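Mypaa.01249.c (Mycobacterium paratuberculosis, PDB 3RD5) probably acts as an oxidoreductase of the short-chain dehydrogenase/reductase (SDR) family, with a specific reaction that remains uncharacterised. Local coordinates at residues K169-L174 / A275-L280; E35-G40 / G62-R67; T235-A238 / D242-G245. All coordinates share one frame; numbering follows the deposited sequence. Where two conformers were deposited one is given.

Interaction 1: residues K169-L174 / A275-L280; sequences KLANLL and AALWAL
Leu277 reaches out from helix 271-285 and sets one methyl group between Ala171 and Leu174 of helix 161-185. That methyl, CD2, does all the touching on its side. Leu277 CD2 lies 3.9 Å from Ala171 CB and 4.0 Å from Leu174 CB. Leu174 CD1 is only slightly farther, at 4.1 Å from Leu277 CD2. The two leucine side chains cross at about a right angle, and the end of Leu277 meets Leu174 at its CB, with CD1 close behind. Leu277 CG is anti to the backbone N (chi1 173°), which extends the side chain across the gap between the helices. The backbones stay well apart: Leu174 CA and Leu277 CA, the nearest pair, are 7.7 Å from each other.

This tight part is small, buried and wholly apolar. On the loose side of helix 271-285, Ala275 points away from the contact and Ala279 is exposed. Trp278 leaves the helix in another direction. It stacks edge-to-face with Phe120.

Away from Leu277, helix 161-185 carries polar groups. Lys169 fits the lysine of the Tyr-x-x-x-Lys motif of SDR enzymes, so this part of the helix probably borders the active site. Lys169 NZ donates to Asn172 OD1 at 2.8 Å, with a C=O...N angle of 154°, and also to Val137 O. Asn172 ND2 binds Asn115 O. Both ends of the Asn172 amide are thus engaged, which fixes its rotation.

No hydrogen bond joins the two segments. Between residues 169-174 and 275-280 the chemistry implies purely van der Waals contact. Trp278 adds a cation-pi contact with Arg182, farther along the same partner helix.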
loop_
_atom_site.group_PDB
_atom_site.type_symbol
_atom_site.label_atom_id
_atom_site.label_comp_id
_atom_site.label_asym_id
_atom_site.label_seq_id
_atom_site.Cartn_x
_atom_site.Cartn_y
_atom_site.Cartn_z
ATOM N N LYS A 169 4.611 -0.816 8.982
ATOM C CA LYS A 169 4.107 0.522 8.567
ATOM C C LYS A 169 5.230 1.519 8.335
ATOM O O LYS A 169 5.189 2.362 7.433
ATOM C CB LYS A 169 3.018 1.002 9.505
ATOM C CG LYS A 169 1.781 0.112 9.515
ATOM C CD LYS A 169 0.992 0.222 8.224
ATOM C CE LYS A 169 0.814 -1.074 7.480
ATOM N NZ LYS A 169 0.125 -0.810 6.172
ATOM N N LEU A 170 6.291 1.420 9.130
ATOM C CA LEU A 170 7.523 2.138 8.880
ATOM C C LEU A 170 8.168 1.661 7.571
ATOM O O LEU A 170 8.587 2.477 6.743
ATOM C CB LEU A 170 8.462 1.970 10.084
ATOM C CG LEU A 170 9.854 2.573 9.884
ATOM C CD1 LEU A 170 9.861 4.098 9.583
ATOM C CD2 LEU A 170 10.747 2.280 11.077
ATOM N N ALA A 171 8.200 0.349 7.360
ATOM C CA ALA A 171 8.702 -0.207 6.107
ATOM C C ALA A 171 7.976 0.346 4.885
ATOM O O ALA A 171 8.592 0.683 3.877
ATOM C CB ALA A 171 8.672 -1.738 6.123
ATOM N N ASN A 172 6.652 0.541 4.999
ATOM C CA ASN A 172 5.868 1.092 3.891
ATOM C C ASN A 172 6.365 2.480 3.487
ATOM O O ASN A 172 6.386 2.836 2.299
ATOM C CB ASN A 172 4.387 1.248 4.266
ATOM C CG ASN A 172 3.602 -0.048 4.438
ATOM O OD1 ASN A 172 2.669 -0.074 5.269
ATOM N ND2 ASN A 172 3.864 -1.085 3.630
ATOM N N LEU A 173 6.762 3.290 4.466
ATOM C CA LEU A 173 7.284 4.633 4.201
ATOM C C LEU A 173 8.713 4.622 3.640
ATOM O O LEU A 173 9.029 5.351 2.694
ATOM C CB LEU A 173 7.178 5.526 5.461
ATOM C CG LEU A 173 5.744 5.898 5.784
ATOM C CD1 LEU A 173 5.660 6.608 7.135
ATOM C CD2 LEU A 173 5.185 6.904 4.743
ATOM N N LEU A 174 9.576 3.809 4.247
ATOM C CA LEU A 174 10.948 3.668 3.754
ATOM C C LEU A 174 10.949 3.108 2.335
ATOM O O LEU A 174 11.800 3.472 1.506
ATOM C CB LEU A 174 11.726 2.782 4.707
ATOM C CG LEU A 174 12.023 3.362 6.089
ATOM C CD1 LEU A 174 12.561 2.255 7.008
ATOM C CD2 LEU A 174 13.014 4.541 6.029
ATOM N N ALA A 275 17.580 2.468 2.011
ATOM C CA ALA A 275 18.378 1.752 1.083
ATOM C C ALA A 275 18.797 0.342 1.560
ATOM O O ALA A 275 18.778 -0.609 0.764
ATOM C CB ALA A 275 19.586 2.630 0.630
ATOM N N ALA A 276 19.121 0.192 2.865
ATOM C CA ALA A 276 19.468 -1.110 3.424
ATOM C C ALA A 276 18.259 -2.038 3.454
ATOM O O ALA A 276 18.356 -3.214 3.089
ATOM C CB ALA A 276 20.001 -0.942 4.867
ATOM N N LEU A 277 17.105 -1.495 3.844
ATOM C CA LEU A 277 15.863 -2.280 3.850
ATOM C C LEU A 277 15.521 -2.757 2.439
ATOM O O LEU A 277 15.039 -3.873 2.260
ATOM C CB LEU A 277 14.697 -1.477 4.445
ATOM C CG LEU A 277 13.329 -2.167 4.344
ATOM C CD1 LEU A 277 13.245 -3.447 5.195
ATOM C CD2 LEU A 277 12.263 -1.161 4.777
ATOM N N TRP A 278 15.750 -1.907 1.432
ATOM C CA TRP A 278 15.514 -2.311 0.060
ATOM C C TRP A 278 16.346 -3.522 -0.324
ATOM O O TRP A 278 15.843 -4.492 -0.927
ATOM C CB TRP A 278 15.795 -1.127 -0.884
ATOM C CG TRP A 278 15.332 -1.402 -2.285
ATOM C CD1 TRP A 278 15.948 -2.183 -3.217
ATOM C CD2 TRP A 278 14.091 -0.972 -2.883
ATOM N NE1 TRP A 278 15.157 -2.285 -4.337
ATOM C CE2 TRP A 278 14.027 -1.539 -4.158
ATOM C CE3 TRP A 278 13.034 -0.140 -2.454
ATOM C CZ2 TRP A 278 12.902 -1.353 -4.995
ATOM C CZ3 TRP A 278 11.950 0.041 -3.268
ATOM C CH2 TRP A 278 11.907 -0.546 -4.546
ATOM N N ALA A 279 17.630 -3.512 0.046
ATOM C CA ALA A 279 18.512 -4.625 -0.249
ATOM C C ALA A 279 18.038 -5.904 0.426
ATOM O O ALA A 279 17.973 -6.972 -0.190
ATOM C CB ALA A 279 19.972 -4.300 0.191
ATOM N N LEU A 280 17.712 -5.822 1.707
ATOM C CA LEU A 280 17.179 -6.975 2.430
ATOM C C LEU A 280 15.890 -7.489 1.770
ATOM O O LEU A 280 15.695 -8.705 1.637
ATOM C CB LEU A 280 16.945 -6.605 3.881
ATOM C CG LEU A 280 16.204 -7.616 4.758
ATOM C CD1 LEU A 280 16.824 -8.987 4.776
ATOM C CD2 LEU A 280 16.003 -7.032 6.161
#

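Interaction 2: residues E35-G40 / G62-R67; sequences ELARRG and GQVEVR
Ala37, near the end of helix 27-38, comes within 4.7 Å of Gly62, CA to CA, just ahead of edge strand 63-68 of the Rossmann-fold sheet. No direct hydrogen bond links the two segments. Gly62 has no side chain, and Gly62 CA sits 3.7 Å from Ala37 O. A water joins the backbones next to this point. The water donates to Ala37 O (2.7 Å) and accepts from Gln63 N (2.9 Å).

The apolar part of the contact is a single methyl pair. Ala37 CB points toward the strand and meets Val64 CG2 at 3.6 Å. With Val64 CG1 anti to the backbone N (chi1 -177°), CG2 is the branch that faces Ala37. Val64 also touches Ala57 of helix 50-57, so it packs against both helices. Ala37 CB lies 3.9 Å from Gln63 N as well, close to the water bridge.

The helix ends in a Schellman motif. Gly40, at positive phi, is its C-prime residue; Ala41 N bonds to Leu36 O, and Gly40 N to Ala37 O. Ala37 O therefore serves both the helix end and the water. The chain then turns into strand 42-47, which pairs in parallel with strand 63-68. Gln63 and Glu65 both make backbone bonds to Val43. Helix 27-38 is the crossover helix between strands 18-22 and 42-47. Its start belongs to the glycine-rich TGxxxGxG sequence of SDR enzymes, which in relatives binds the dinucleotide cofactor.

Farther along strand 63-68, Glu65 and Arg67 form a side-on salt bridge, one nitrogen to each carboxylate oxygen. Arg67 NH2 meets Glu65 OE1 on its syn side, and Arg67 NE reaches Glu65 OE2 at 3.0 Å from above the carboxylate plane, 59° out of it.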
loop_
_atom_site.group_PDB
_atom_site.type_symbol
_atom_site.label_atom_id
_atom_site.label_comp_id
_atom_site.label_asym_id
_atom_site.label_seq_id
_atom_site.Cartn_x
_atom_site.Cartn_y
_atom_site.Cartn_z
ATOM N N GLU A 35 -15.161 4.516 -5.154
ATOM C CA GLU A 35 -15.097 5.910 -5.578
ATOM C C GLU A 35 -14.339 6.055 -6.893
ATOM O O GLU A 35 -14.727 6.849 -7.755
ATOM C CB GLU A 35 -14.463 6.782 -4.499
ATOM C CG GLU A 35 -15.261 6.862 -3.203
ATOM C CD GLU A 35 -16.550 7.672 -3.299
ATOM O OE1 GLU A 35 -16.743 8.437 -4.240
ATOM O OE2 GLU A 35 -17.361 7.597 -2.339
ATOM N N LEU A 36 -13.261 5.302 -7.079
ATOM C CA LEU A 36 -12.571 5.378 -8.362
ATOM C C LEU A 36 -13.418 4.825 -9.525
ATOM O O LEU A 36 -13.457 5.397 -10.636
ATOM C CB LEU A 36 -11.224 4.639 -8.291
ATOM C CG LEU A 36 -10.241 5.305 -7.355
ATOM C CD1 LEU A 36 -9.053 4.373 -7.075
ATOM C CD2 LEU A 36 -9.765 6.656 -7.961
ATOM N N ALA A 37 -14.132 3.724 -9.292
ATOM C CA ALA A 37 -15.007 3.177 -10.315
ATOM C C ALA A 37 -16.142 4.165 -10.670
ATOM O O ALA A 37 -16.543 4.258 -11.827
ATOM C CB ALA A 37 -15.592 1.799 -9.860
ATOM N N ARG A 38 -16.678 4.862 -9.672
ATOM C CA ARG A 38 -17.739 5.872 -9.914
ATOM C C ARG A 38 -17.241 6.991 -10.847
ATOM O O ARG A 38 -18.051 7.619 -11.539
ATOM C CB ARG A 38 -18.228 6.460 -8.567
ATOM C CG ARG A 38 -19.249 7.585 -8.628
ATOM C CD ARG A 38 -19.527 8.311 -7.267
ATOM N NE ARG A 38 -18.320 8.846 -6.562
ATOM C CZ ARG A 38 -17.790 10.064 -6.766
ATOM N NH1 ARG A 38 -18.330 10.892 -7.666
ATOM N NH2 ARG A 38 -16.684 10.434 -6.098
ATOM N N ARG A 39 -15.921 7.226 -10.841
ATOM C CA ARG A 39 -15.282 8.241 -11.690
ATOM C C ARG A 39 -14.734 7.667 -12.999
ATOM O O ARG A 39 -14.002 8.358 -13.715
ATOM C CB ARG A 39 -14.224 9.006 -10.911
ATOM C CG ARG A 39 -14.800 9.786 -9.686
ATOM C CD ARG A 39 -15.830 10.753 -10.017
ATOM N NE ARG A 39 -15.267 11.917 -10.675
ATOM C CZ ARG A 39 -15.848 12.645 -11.620
ATOM N NH1 ARG A 39 -17.071 12.353 -12.099
ATOM N NH2 ARG A 39 -15.196 13.690 -12.098
ATOM N N GLY A 40 -15.133 6.441 -13.343
ATOM C CA GLY A 40 -14.824 5.856 -14.636
ATOM C C GLY A 40 -13.604 4.973 -14.711
ATOM O O GLY A 40 -13.260 4.501 -15.807
ATOM N N GLY A 62 -19.921 1.277 -11.926
ATOM C CA GLY A 62 -18.654 1.291 -12.629
ATOM C C GLY A 62 -18.047 -0.119 -12.713
ATOM O O GLY A 62 -18.747 -1.115 -12.508
ATOM N N GLN A 63 -16.760 -0.169 -13.023
ATOM C CA GLN A 63 -16.050 -1.419 -13.361
ATOM C C GLN A 63 -15.063 -1.836 -12.269
ATOM O O GLN A 63 -13.944 -1.318 -12.203
ATOM C CB GLN A 63 -15.357 -1.255 -14.698
ATOM C CG GLN A 63 -16.352 -1.116 -15.816
ATOM C CD GLN A 63 -15.700 -1.004 -17.174
ATOM O OE1 GLN A 63 -15.589 0.085 -17.720
ATOM N NE2 GLN A 63 -15.239 -2.145 -17.727
ATOM N N VAL A 64 -15.494 -2.723 -11.352
ATOM C CA VAL A 64 -14.581 -3.302 -10.346
ATOM C C VAL A 64 -14.513 -4.802 -10.604
ATOM O O VAL A 64 -15.500 -5.522 -10.380
ATOM C CB VAL A 64 -15.040 -3.037 -8.904
ATOM C CG1 VAL A 64 -14.017 -3.596 -7.922
ATOM C CG2 VAL A 64 -15.247 -1.543 -8.647
ATOM N N GLU A 65 -13.364 -5.254 -11.115
ATOM C CA GLU A 65 -13.067 -6.662 -11.372
ATOM C C GLU A 65 -12.336 -7.253 -10.188
ATOM O O GLU A 65 -11.511 -6.589 -9.621
ATOM C CB GLU A 65 -12.196 -6.846 -12.637
ATOM C CG GLU A 65 -11.879 -8.318 -12.956
ATOM C CD GLU A 65 -10.822 -8.536 -14.025
ATOM O OE1 GLU A 65 -10.318 -7.556 -14.624
ATOM O OE2 GLU A 65 -10.518 -9.736 -14.267
ATOM N N VAL A 66 -12.638 -8.492 -9.835
ATOM C CA VAL A 66 -11.946 -9.190 -8.747
ATOM C C VAL A 66 -11.026 -10.281 -9.309
ATOM O O VAL A 66 -11.448 -11.119 -10.134
ATOM C CB VAL A 66 -12.978 -9.791 -7.813
ATOM C CG1 VAL A 66 -12.335 -10.677 -6.762
ATOM C CG2 VAL A 66 -13.749 -8.663 -7.133
ATOM N N ARG A 67 -9.770 -10.268 -8.843
ATOM C CA ARG A 67 -8.780 -11.306 -9.191
ATOM C C ARG A 67 -8.129 -11.812 -7.916
ATOM O O ARG A 67 -8.037 -11.099 -6.911
ATOM C CB ARG A 67 -7.707 -10.769 -10.128
ATOM C CG ARG A 67 -8.209 -10.281 -11.461
ATOM C CD ARG A 67 -7.092 -9.969 -12.406
ATOM N NE ARG A 67 -7.621 -9.297 -13.599
ATOM C CZ ARG A 67 -6.880 -8.707 -14.529
ATOM N NH1 ARG A 67 -5.563 -8.760 -14.493
ATOM N NH2 ARG A 67 -7.483 -8.047 -15.511
HETATM O O HOH W 1 -15.748 2.491 -13.761
#

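Interaction 3: residues T235-A238 / D242-G245; sequences TLYA and DLPG
The ring of Tyr237 takes Leu243 obliquely along its CD1-CE1 side, and makes an edge-to-face stack with Trp6. Tyr237 CE1 lies 4.0 Å from Leu243 CD2, and Tyr237 CD1 is 4.1 Å from Leu243 CD1. The leucine runs roughly perpendicular to the tyrosine. Tyr237 belongs to helix 226-240, which connects parallel strands 191-195 and 248-251 of the Rossmann-type sheet. Leu243 sits in the loop between this helix and strand 248-251.

CG of Tyr237 is anti to the backbone N (chi1 -176°), and this carries the ring end closer to the loop than its CB direction alone would suggest. The CB of Leu243 points toward the helix, and the residue is buried. It also touches Val249 of strand 248-251, as do Tyr237 and Ala238. The loop is thus folded back so that Leu243 fills in beside the helix end and the strand.

Outside the two segments, Arg191 holds the loop by polar bonds. Arg191 NH1 forms a salt bridge with Asp242 OD1 and a hydrogen bond to Leu243 O. The same CD1 methyl that touches the ring also reaches the helix backbone: Leu243 CD1 lies 3.9 Å from Ala238 CA.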
loop_
_atom_site.group_PDB
_atom_site.type_symbol
_atom_site.label_atom_id
_atom_site.label_comp_id
_atom_site.label_asym_id
_atom_site.label_seq_id
_atom_site.Cartn_x
_atom_site.Cartn_y
_atom_site.Cartn_z
ATOM N N THR A 235 -6.233 8.043 0.811
ATOM C CA THR A 235 -5.694 7.309 -0.332
ATOM C C THR A 235 -6.129 7.926 -1.666
ATOM O O THR A 235 -5.332 8.051 -2.590
ATOM C CB THR A 235 -6.124 5.856 -0.297
ATOM O OG1 THR A 235 -5.741 5.261 0.945
ATOM C CG2 THR A 235 -5.504 5.057 -1.436
ATOM N N LEU A 236 -7.402 8.304 -1.741
ATOM C CA LEU A 236 -7.964 8.857 -2.978
ATOM C C LEU A 236 -7.306 10.182 -3.379
ATOM O O LEU A 236 -7.101 10.464 -4.550
ATOM C CB LEU A 236 -9.493 8.982 -2.832
ATOM C CG LEU A 236 -10.269 7.653 -2.806
ATOM C CD1 LEU A 236 -11.728 7.841 -2.298
ATOM C CD2 LEU A 236 -10.231 6.966 -4.186
ATOM N N TYR A 237 -6.957 10.997 -2.374
ATOM C CA TYR A 237 -6.203 12.221 -2.609
ATOM C C TYR A 237 -4.798 11.895 -3.160
ATOM O O TYR A 237 -4.379 12.423 -4.193
ATOM C CB TYR A 237 -6.124 13.018 -1.306
ATOM C CG TYR A 237 -5.466 14.378 -1.371
ATOM C CD1 TYR A 237 -4.095 14.494 -1.306
ATOM C CD2 TYR A 237 -6.216 15.525 -1.376
ATOM C CE1 TYR A 237 -3.466 15.744 -1.234
ATOM C CE2 TYR A 237 -5.593 16.771 -1.307
ATOM C CZ TYR A 237 -4.233 16.846 -1.233
ATOM O OH TYR A 237 -3.629 18.104 -1.157
ATOM N N ALA A 238 -4.097 10.956 -2.530
ATOM C CA ALA A 238 -2.781 10.533 -3.021
ATOM C C ALA A 238 -2.836 9.925 -4.430
ATOM O O ALA A 238 -1.933 10.129 -5.230
ATOM C CB ALA A 238 -2.131 9.538 -2.048
ATOM N N ASP A 242 -1.854 16.194 -8.012
ATOM C CA ASP A 242 -0.527 16.420 -8.621
ATOM C C ASP A 242 0.464 16.725 -7.513
ATOM O O ASP A 242 0.676 17.887 -7.161
ATOM C CB ASP A 242 -0.577 17.582 -9.629
ATOM C CG ASP A 242 0.720 17.768 -10.352
ATOM O OD1 ASP A 242 1.668 16.990 -10.180
ATOM O OD2 ASP A 242 0.813 18.760 -11.116
ATOM N N LEU A 243 1.000 15.673 -6.897
ATOM C CA LEU A 243 1.850 15.757 -5.707
ATOM C C LEU A 243 3.292 15.437 -6.063
ATOM O O LEU A 243 3.544 14.568 -6.921
ATOM C CB LEU A 243 1.390 14.748 -4.649
ATOM C CG LEU A 243 0.009 15.015 -4.072
ATOM C CD1 LEU A 243 -0.590 13.784 -3.396
ATOM C CD2 LEU A 243 0.096 16.159 -3.037
ATOM N N PRO A 244 4.256 16.095 -5.402
ATOM C CA PRO A 244 5.635 15.699 -5.585
ATOM C C PRO A 244 5.877 14.247 -5.155
ATOM O O PRO A 244 5.220 13.719 -4.267
ATOM C CB PRO A 244 6.399 16.630 -4.636
ATOM C CG PRO A 244 5.509 17.688 -4.243
ATOM C CD PRO A 244 4.090 17.214 -4.475
ATOM N N GLY A 245 6.830 13.601 -5.813
ATOM C CA GLY A 245 7.249 12.272 -5.420
ATOM C C GLY A 245 7.658 12.209 -3.958
ATOM O O GLY A 245 8.158 13.190 -3.397
#

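Interactions 2 and 3 touch. Leu236 of helix 226-240 packs on helix 27-38, with Leu36 CG 3.6 Å from Leu236 CD2 and Glu35 CB 3.7 Å from Leu236 CD1. Their centres are 19 Å apart. Interaction 1 lies across the chain's centre from interaction 2, 31 Å away between centres, with nearest atoms about 17 Å apart. It does not touch interaction 3 either; those centres are 20 Å apart, with nearest atoms about 10 Å apart. Along the chain, interaction 3 falls between the two segments of interaction 1. Interaction 1 is the one that includes a probable active-site residue, Lys169. Interactions 2 and 3 concern the ends of helices that pack beside the Rossmann-type sheet.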